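Local coordinates for putative GAF sensor protein (Burkholderia vietnamiensis, PDB 5HL6) that probably reduces free L-methionine-(R)-S-oxide through a GAF-type fold, at residues Leu27-Gln30 against Ala31-Leu34; Cys93-Ala96 against Ala97-Gln101; Ala169-Lys172 against Ala173-Ala177. One frame throughout, in Å; residues are numbered along the deposited sequence.

Each contact is local, along one helix. Interaction 1 is a pair of adjoining turns in helix 20-35, interaction 2 runs past the end of helix 91-99 into the chain that leaves it, and interaction 3 takes in the last turns of helix 152-176. Interactions 1 and 3 lie on neighbouring helices, their centres about 17 Å apart and their nearest atoms about 7 Å; helix 152-176 also packs on A28, A31 and R32 of interaction 1. Interaction 2 rests against the antiparallel sheet, about 26 Å from interaction 1 between centres and on the opposite side of the chain's centre. It stands about 23 Å from interaction 3 between centres, with nearest atoms about 11 Å apart.

Interaction 1 of 3, residues Leu27-Gln30 against Ala31-Leu34; sequences LAEQ and ARSL
E29 and R32, one helical turn apart, form a salt bridge on the flank of helix 20-35. E29 OE1 lies 2.4 Å from R32 NH1, a very short separation whose exact value is doubtful, and the N-H points poorly at the oxygen. The carboxylate meets the guanidinium at its edge, the two planes turned 45° apart. R32 reaches back because its chain runs extended to CG and CD and then bends at chi3 (-54°), while E29 folds at chi2 to bring OE1 round to it. The carbonyl O of A28 lies over one guanidinium face, offset toward the rim. Along the backbone every carbonyl of 27-30 is satisfied by the amide four residues on: A31 N donates to L27 O at 2.8 Å, R32 N to A28 O at 2.8 Å, S33 N to E29 O at 2.9 Å and L34 N to Q30 O at 2.8 Å. The last of these is the most bent of the four, at 146°. The small CB of A31 packs 3.4 Å from L27 O. Beyond these i to i+4 helical bonds, the inner face of the helix, with L27, A28 and A31 buried, fits into the helical layer of the GAF domain: L27 and L34 touch L51 on helix 41-55, while A28 meets L161, A31 meets V164 and R32 meets H168, all on helix 152-176.

Interaction 2 of 3, residues Cys93-Ala96 against Ala97-Gln101; sequences CGTA and AQTRQ
T99 reaches back one turn to T95 at the C-terminal end of helix 91-99, and most of the contact is hydrogen bonding. In the backbone, A97 N donates to C93 O, and Q98 N to G94 O, each at 3.0 Å. T95 O is gripped twice by the same residue: T99 N approaches almost in line with the carbonyl at 2.9 Å, and T99 OG1 donates from above the carbonyl plane at 2.7 Å. The hydroxyl is placed there by chi1 of 64°, which sets OG1 between the backbone N and the carbonyl carbon. T99 OG1 also accepts a hydrogen bond from Q101 N at 3.3 Å, so one side chain ties the last full turn to the chain leaving it. A weak bond, bent to 118°, runs from R100 N to A96 O.

Nonpolar contact is slight: CG2 of T95 and CG2 of T99 meet at 4.0 Å, the two side chains slanting across one another. T95 turns its OG1 the other way, to G91 O. Where the departing chain passes the helix, A96 CA makes a CA-H...O contact with Q101 O at 3.6 Å.

Around this end, C93 and A96 lean on V126 of strand 123-130, A97 touches L136 and V139 of strand 136-144, and R100 sends NH1 to G134 O in the loop between those strands. R100 is the first residue to leave helical geometry, with phi positive at 50°. The T99 hydroxyl accepting from the amide two residues on is an ST turn, here closing a helix that packs on the antiparallel sheet of a GAF domain and leads into its strand 103-105.

Interaction 3 of 3, residues Ala169-Lys172 against Ala173-Ala177; sequences AWQK and ARDRA
W170 and R174 lie side by side in the last turns of helix 152-176, a GAF-domain helix that ends near the C-terminus, and form a CH-pi contact. R174 CB sits over one face of the six-membered ring of W170, 4.2 Å from its centroid, while the guanidinium beyond stands nearly perpendicular to the ring. W170 reaches this position with CG anti to the backbone N (chi1 -169°).

Next round the helix, Q171 and D175 meet at an angle, their amide and carboxylate planes 40° apart. The amide comes in on the syn side of D175 OD1, somewhat out of the carboxylate plane; its other end, OE1, is taken by A132 N.

K172 and R176 run alongside each other in the same direction. K172 CG lies over one guanidinium face of R176, offset toward the rim, with R176 NH1 at 3.6 Å from K172 CG. The two like charges are kept at 4.7 Å, K172 NZ to R176 NH1, and NZ is held by E38 O and H168 O, which probably eases their repulsion.

Backbone i to i+4 bonds underlie all three pairs, weakening at R176 N. The hydrogen bond from the Q171 amide is nearly straight: Q171 NE2 donates to D175 OD1 at 3.0 Å and 174°.

Interaction 1 of 3, residues Leu27-Gln30 against Ala31-Leu34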
ATOM      1  N   LEU B  27      18.664  -4.401   3.617  1.00 29.73           N
ATOM      2  CA  LEU B  27      17.234  -4.111   3.557  1.00 27.88           C
ATOM      3  C   LEU B  27      16.546  -4.403   4.889  1.00 31.42           C
ATOM      4  O   LEU B  27      15.620  -3.678   5.278  1.00 30.77           O
ATOM      5  CB  LEU B  27      16.604  -4.913   2.413  1.00 25.48           C
ATOM      6  CG  LEU B  27      15.182  -4.571   1.971  1.00 33.07           C
ATOM      7  CD1 LEU B  27      15.036  -3.077   1.725  1.00 27.91           C
ATOM      8  CD2 LEU B  27      14.811  -5.351   0.713  1.00 31.12           C
ATOM      9  N   ALA B  28      17.011  -5.425   5.617  1.00 27.00           N
ATOM     10  CA  ALA B  28      16.449  -5.734   6.929  1.00 28.35           C
ATOM     11  C   ALA B  28      16.701  -4.606   7.920  1.00 28.78           C
ATOM     12  O   ALA B  28      15.834  -4.282   8.744  1.00 27.60           O
ATOM     13  CB  ALA B  28      17.038  -7.043   7.454  1.00 26.56           C
ATOM     14  N   GLU B  29      17.889  -4.007   7.871  1.00 31.62           N
ATOM     15  CA  GLU B  29      18.168  -2.884   8.763  1.00 32.57           C
ATOM     16  C   GLU B  29      17.328  -1.673   8.388  1.00 30.71           C
ATOM     17  O   GLU B  29      16.832  -0.957   9.266  1.00 30.85           O
ATOM     18  CB  GLU B  29      19.657  -2.538   8.738  1.00 38.56           C
ATOM     19  CG  GLU B  29      20.001  -1.265   9.502  1.00 47.54           C
ATOM     20  CD  GLU B  29      19.585  -1.309  10.975  1.00 59.68           C
ATOM     21  OE1 GLU B  29      19.863  -2.325  11.650  1.00 62.83           O
ATOM     22  OE2 GLU B  29      18.980  -0.323  11.457  1.00 58.70           O
ATOM     23  N   GLN B  30      17.148  -1.430   7.085  1.00 32.72           N
ATOM     24  CA  GLN B  30      16.250  -0.363   6.654  1.00 33.94           C
ATOM     25  C   GLN B  30      14.832  -0.624   7.134  1.00 31.77           C
ATOM     26  O   GLN B  30      14.160   0.283   7.644  1.00 27.89           O
ATOM     27  CB  GLN B  30      16.265  -0.234   5.134  1.00 36.09           C
ATOM     28  CG  GLN B  30      17.548   0.263   4.540  1.00 41.78           C
ATOM     29  CD  GLN B  30      17.456   0.321   3.039  1.00 51.43           C
ATOM     30  OE1 GLN B  30      17.551  -0.704   2.363  1.00 58.14           O
ATOM     31  NE2 GLN B  30      17.242   1.517   2.504  1.00 57.37           N
ATOM     32  N   ALA B  31      14.356  -1.865   6.967  1.00 26.76           N
ATOM     33  CA  ALA B  31      13.024  -2.229   7.437  1.00 27.42           C
ATOM     34  C   ALA B  31      12.893  -2.029   8.941  1.00 29.04           C
ATOM     35  O   ALA B  31      11.874  -1.515   9.419  1.00 29.09           O
ATOM     36  CB  ALA B  31      12.706  -3.678   7.060  1.00 24.25           C
ATOM     37  N   ARG B  32      13.911  -2.441   9.703  1.00 27.19           N
ATOM     38  CA  ARG B  32      13.909  -2.192  11.140  1.00 32.12           C
ATOM     39  C   ARG B  32      13.776  -0.702  11.434  1.00 35.38           C
ATOM     40  O   ARG B  32      12.922  -0.284  12.225  1.00 33.60           O
ATOM     41  CB  ARG B  32      15.190  -2.745  11.767  1.00 29.84           C
ATOM     42  CG  ARG B  32      15.274  -2.605  13.288  1.00 40.90           C
ATOM     43  CD  ARG B  32      16.553  -3.248  13.834  1.00 52.57           C
ATOM     44  NE  ARG B  32      16.685  -4.646  13.413  1.00 70.74           N
ATOM     45  CZ  ARG B  32      17.558  -5.089  12.508  1.00 78.33           C
ATOM     46  NH1 ARG B  32      18.405  -4.252  11.925  1.00 82.83           N
ATOM     47  NH2 ARG B  32      17.589  -6.376  12.190  1.00 78.12           N
ATOM     48  N   SER B  33      14.622   0.117  10.802  1.00 27.12           N
ATOM     49  CA  SER B  33      14.577   1.553  11.051  1.00 31.55           C
ATOM     50  C   SER B  33      13.230   2.141  10.642  1.00 30.58           C
ATOM     51  O   SER B  33      12.709   3.041  11.311  1.00 31.26           O
ATOM     52  CB  SER B  33      15.724   2.238  10.306  1.00 40.82           C
ATOM     53  OG  SER B  33      15.564   3.645  10.294  1.00 49.33           O
ATOM     54  N   LEU B  34      12.640   1.628   9.561  1.00 25.61           N
ATOM     55  CA  LEU B  34      11.389   2.191   9.063  1.00 25.26           C
ATOM     56  C   LEU B  34      10.237   1.969  10.040  1.00 31.23           C
ATOM     57  O   LEU B  34       9.421   2.873  10.242  1.00 30.21           O
ATOM     58  CB  LEU B  34      11.058   1.600   7.685  1.00 26.68           C
ATOM     59  CG  LEU B  34       9.817   2.093   6.934  1.00 27.41           C
ATOM     60  CD1 LEU B  34       9.885   3.594   6.649  1.00 29.23           C
ATOM     61  CD2 LEU B  34       9.651   1.311   5.637  1.00 31.38           C
TER

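Interaction 2 of 3, residues Cys93-Ala96 against Ala97-Gln101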
ATOM      1  N   CYS B  93      -0.764 -18.766  -1.938  1.00 25.13           N
ATOM      2  CA  CYS B  93      -0.909 -18.036  -0.678  1.00 27.77           C
ATOM      3  C   CYS B  93      -1.726 -18.816   0.344  1.00 26.34           C
ATOM      4  O   CYS B  93      -1.372 -18.856   1.533  1.00 24.74           O
ATOM      5  CB  CYS B  93      -1.558 -16.674  -0.934  1.00 31.34           C
ATOM      6  SG  CYS B  93      -0.458 -15.488  -1.707  1.00 28.72           S
ATOM      7  N   GLY B  94      -2.844 -19.407  -0.082  1.00 23.92           N
ATOM      8  CA  GLY B  94      -3.637 -20.203   0.838  1.00 23.29           C
ATOM      9  C   GLY B  94      -2.905 -21.450   1.289  1.00 28.28           C
ATOM     10  O   GLY B  94      -3.039 -21.873   2.444  1.00 25.81           O
ATOM     11  N   THR B  95      -2.111 -22.036   0.394  1.00 29.35           N
ATOM     12  CA  THR B  95      -1.271 -23.168   0.770  1.00 31.59           C
ATOM     13  C   THR B  95      -0.242 -22.747   1.809  1.00 31.09           C
ATOM     14  O   THR B  95      -0.042 -23.441   2.813  1.00 29.71           O
ATOM     15  CB  THR B  95      -0.577 -23.746  -0.462  1.00 29.06           C
ATOM     16  OG1 THR B  95      -1.554 -24.308  -1.356  1.00 30.06           O
ATOM     17  CG2 THR B  95       0.426 -24.823  -0.054  1.00 28.92           C
ATOM     18  N   ALA B  96       0.403 -21.600   1.601  1.00 24.76           N
ATOM     19  CA  ALA B  96       1.352 -21.110   2.602  1.00 26.65           C
ATOM     20  C   ALA B  96       0.680 -20.917   3.955  1.00 29.49           C
ATOM     21  O   ALA B  96       1.220 -21.321   4.989  1.00 27.09           O
ATOM     22  CB  ALA B  96       1.980 -19.800   2.143  1.00 24.17           C
ATOM     23  N   ALA B  97      -0.505 -20.298   3.966  1.00 28.24           N
ATOM     24  CA  ALA B  97      -1.171 -20.020   5.235  1.00 23.62           C
ATOM     25  C   ALA B  97      -1.569 -21.304   5.946  1.00 28.62           C
ATOM     26  O   ALA B  97      -1.451 -21.398   7.174  1.00 30.35           O
ATOM     27  CB  ALA B  97      -2.391 -19.127   5.009  1.00 19.47           C
ATOM     28  N   GLN B  98      -2.016 -22.314   5.197  1.00 30.21           N
ATOM     29  CA  GLN B  98      -2.507 -23.531   5.830  1.00 32.27           C
ATOM     30  C   GLN B  98      -1.362 -24.435   6.275  1.00 29.61           C
ATOM     31  O   GLN B  98      -1.382 -24.966   7.393  1.00 37.77           O
ATOM     32  CB  GLN B  98      -3.439 -24.282   4.877  1.00 31.11           C
ATOM     33  CG  GLN B  98      -3.856 -25.645   5.414  1.00 33.60           C
ATOM     34  CD  GLN B  98      -5.081 -26.197   4.728  1.00 48.04           C
ATOM     35  OE1 GLN B  98      -5.017 -26.666   3.587  1.00 42.51           O
ATOM     36  NE2 GLN B  98      -6.214 -26.151   5.425  1.00 55.24           N
ATOM     37  N   THR B  99      -0.371 -24.648   5.403  1.00 31.77           N
ATOM     38  CA  THR B  99       0.766 -25.498   5.756  1.00 32.47           C
ATOM     39  C   THR B  99       1.715 -24.807   6.732  1.00 27.59           C
ATOM     40  O   THR B  99       2.542 -25.484   7.361  1.00 31.28           O
ATOM     41  CB  THR B  99       1.541 -25.904   4.496  1.00 36.74           C
ATOM     42  OG1 THR B  99       2.106 -24.736   3.887  1.00 33.34           O
ATOM     43  CG2 THR B  99       0.625 -26.604   3.474  1.00 33.47           C
ATOM     44  N   ARG B 100       1.597 -23.490   6.872  1.00 28.60           N
ATOM     45  CA  ARG B 100       2.543 -22.651   7.615  1.00 26.71           C
ATOM     46  C   ARG B 100       3.986 -22.921   7.184  1.00 28.75           C
ATOM     47  O   ARG B 100       4.926 -22.880   7.985  1.00 30.84           O
ATOM     48  CB  ARG B 100       2.356 -22.827   9.118  1.00 34.97           C
ATOM     49  CG  ARG B 100       0.974 -22.410   9.605  1.00 34.67           C
ATOM     50  CD  ARG B 100       0.887 -22.539  11.114  1.00 33.41           C
ATOM     51  NE  ARG B 100      -0.346 -21.980  11.652  1.00 27.22           N
ATOM     52  CZ  ARG B 100      -0.520 -21.672  12.933  1.00 30.29           C
ATOM     53  NH1 ARG B 100       0.465 -21.873  13.806  1.00 24.42           N
ATOM     54  NH2 ARG B 100      -1.676 -21.168  13.343  1.00 29.05           N
ATOM     55  N   GLN B 101       4.154 -23.195   5.898  1.00 31.97           N
ATOM     56  CA  GLN B 101       5.444 -23.437   5.276  1.00 25.08           C
ATOM     57  C   GLN B 101       5.659 -22.393   4.187  1.00 32.57           C
ATOM     58  O   GLN B 101       4.716 -22.027   3.478  1.00 31.92           O
ATOM     59  CB  GLN B 101       5.503 -24.876   4.699  1.00 27.33           C
ATOM     60  CG  GLN B 101       5.485 -25.940   5.793  1.00 28.80           C
ATOM     61  CD  GLN B 101       5.290 -27.350   5.263  1.00 39.76           C
ATOM     62  OE1 GLN B 101       5.262 -27.576   4.050  1.00 44.60           O
ATOM     63  NE2 GLN B 101       5.153 -28.306   6.171  1.00 34.94           N
TER

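Interaction 3 of 3, residues Ala169-Lys172 against Ala173-Ala177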
ATOM      1  N   ALA B 169       7.085  -4.650  14.274  1.00 26.99           N
ATOM      2  CA  ALA B 169       5.808  -3.984  14.046  1.00 26.37           C
ATOM      3  C   ALA B 169       4.660  -4.773  14.655  1.00 31.64           C
ATOM      4  O   ALA B 169       3.936  -4.235  15.498  1.00 28.24           O
ATOM      5  CB  ALA B 169       5.562  -3.744  12.545  1.00 26.79           C
ATOM      6  N   TRP B 170       4.470  -6.038  14.267  1.00 22.50           N
ATOM      7  CA  TRP B 170       3.261  -6.744  14.678  1.00 26.53           C
ATOM      8  C   TRP B 170       3.320  -7.138  16.149  1.00 22.51           C
ATOM      9  O   TRP B 170       2.426  -6.783  16.932  1.00 22.36           O
ATOM     10  CB  TRP B 170       3.028  -7.980  13.805  1.00 21.71           C
ATOM     11  CG  TRP B 170       1.662  -8.557  14.025  1.00 30.97           C
ATOM     12  CD1 TRP B 170       0.535  -8.303  13.291  1.00 35.31           C
ATOM     13  CD2 TRP B 170       1.266  -9.468  15.059  1.00 26.32           C
ATOM     14  NE1 TRP B 170      -0.530  -9.006  13.798  1.00 35.72           N
ATOM     15  CE2 TRP B 170      -0.109  -9.731  14.882  1.00 33.77           C
ATOM     16  CE3 TRP B 170       1.946 -10.105  16.105  1.00 30.97           C
ATOM     17  CZ2 TRP B 170      -0.823 -10.597  15.716  1.00 39.12           C
ATOM     18  CZ3 TRP B 170       1.231 -10.952  16.946  1.00 30.88           C
ATOM     19  CH2 TRP B 170      -0.139 -11.197  16.739  1.00 31.46           C
ATOM     20  N   GLN B 171       4.350  -7.903  16.536  1.00 20.87           N
ATOM     21  CA  GLN B 171       4.454  -8.374  17.918  1.00 22.04           C
ATOM     22  C   GLN B 171       4.628  -7.213  18.884  1.00 22.88           C
ATOM     23  O   GLN B 171       4.132  -7.257  20.017  1.00 21.25           O
ATOM     24  CB  GLN B 171       5.618  -9.345  18.063  1.00 19.86           C
ATOM     25  CG  GLN B 171       5.558 -10.182  19.349  1.00 22.15           C
ATOM     26  CD  GLN B 171       4.492 -11.262  19.273  1.00 23.97           C
ATOM     27  OE1 GLN B 171       4.496 -12.088  18.353  1.00 22.81           O
ATOM     28  NE2 GLN B 171       3.580 -11.277  20.248  1.00 23.96           N
ATOM     29  N   LYS B 172       5.363  -6.181  18.461  1.00 23.11           N
ATOM     30  CA  LYS B 172       5.483  -4.958  19.254  1.00 31.62           C
ATOM     31  C   LYS B 172       4.109  -4.391  19.603  1.00 32.93           C
ATOM     32  O   LYS B 172       3.834  -4.059  20.764  1.00 25.13           O
ATOM     33  CB  LYS B 172       6.314  -3.928  18.483  1.00 27.38           C
ATOM     34  CG  LYS B 172       6.231  -2.500  19.034  1.00 32.74           C
ATOM     35  CD  LYS B 172       6.969  -1.495  18.146  1.00 35.89           C
ATOM     36  CE  LYS B 172       6.086  -0.957  17.004  1.00 39.24           C
ATOM     37  NZ  LYS B 172       6.885  -0.219  15.968  1.00 27.05           N
ATOM     38  N   ALA B 173       3.220  -4.282  18.610  1.00 21.62           N
ATOM     39  CA  ALA B 173       1.898  -3.729  18.894  1.00 25.20           C
ATOM     40  C   ALA B 173       1.076  -4.687  19.747  1.00 22.90           C
ATOM     41  O   ALA B 173       0.408  -4.265  20.701  1.00 26.13           O
ATOM     42  CB  ALA B 173       1.159  -3.402  17.592  1.00 28.52           C
ATOM     43  N   ARG B 174       1.126  -5.983  19.430  1.00 22.67           N
ATOM     44  CA  ARG B 174       0.362  -6.965  20.192  1.00 23.85           C
ATOM     45  C   ARG B 174       0.773  -6.984  21.665  1.00 24.22           C
ATOM     46  O   ARG B 174      -0.090  -7.038  22.553  1.00 26.13           O
ATOM     47  CB  ARG B 174       0.533  -8.344  19.558  1.00 24.12           C
ATOM     48  CG  ARG B 174       0.006  -9.493  20.390  1.00 49.41           C
ATOM     49  CD  ARG B 174      -1.513  -9.575  20.365  1.00 59.08           C
ATOM     50  NE  ARG B 174      -2.002 -10.468  21.412  1.00 72.91           N
ATOM     51  CZ  ARG B 174      -2.384 -10.062  22.621  1.00 82.55           C
ATOM     52  NH1 ARG B 174      -2.344  -8.774  22.934  1.00 79.41           N
ATOM     53  NH2 ARG B 174      -2.809 -10.944  23.516  1.00 89.46           N
ATOM     54  N   ASP B 175       2.081  -6.940  21.950  1.00 25.32           N
ATOM     55  CA  ASP B 175       2.537  -7.005  23.341  1.00 24.67           C
ATOM     56  C   ASP B 175       2.159  -5.764  24.143  1.00 25.76           C
ATOM     57  O   ASP B 175       2.134  -5.818  25.382  1.00 27.04           O
ATOM     58  CB  ASP B 175       4.052  -7.203  23.409  1.00 24.50           C
ATOM     59  CG  ASP B 175       4.500  -8.532  22.827  1.00 25.52           C
ATOM     60  OD1 ASP B 175       3.629  -9.383  22.522  1.00 24.62           O
ATOM     61  OD2 ASP B 175       5.727  -8.719  22.684  1.00 24.09           O
ATOM     62  N   ARG B 176       1.897  -4.642  23.484  1.00 25.40           N
ATOM     63  CA  ARG B 176       1.508  -3.456  24.238  1.00 29.32           C
ATOM     64  C   ARG B 176       0.048  -3.487  24.663  1.00 31.04           C
ATOM     65  O   ARG B 176      -0.323  -2.780  25.609  1.00 34.03           O
ATOM     66  CB  ARG B 176       1.763  -2.186  23.425  1.00 29.92           C
ATOM     67  CG  ARG B 176       3.209  -1.797  23.306  1.00 33.68           C
ATOM     68  CD  ARG B 176       3.360  -0.748  22.218  1.00 37.12           C
ATOM     69  NE  ARG B 176       4.715  -0.230  22.168  1.00 44.85           N
ATOM     70  CZ  ARG B 176       5.242   0.365  21.108  1.00 46.19           C
ATOM     71  NH1 ARG B 176       4.521   0.505  19.998  1.00 41.58           N
ATOM     72  NH2 ARG B 176       6.489   0.822  21.162  1.00 40.83           N
ATOM     73  N   ALA B 177      -0.782  -4.271  23.981  1.00 28.97           N
ATOM     74  CA  ALA B 177      -2.208  -4.337  24.283  1.00 33.84           C
ATOM     75  C   ALA B 177      -2.473  -4.873  25.689  1.00 40.73           C
ATOM     76  O   ALA B 177      -1.800  -5.799  26.146  1.00 46.44           O
ATOM     77  CB  ALA B 177      -2.916  -5.193  23.253  1.00 31.88           C
TER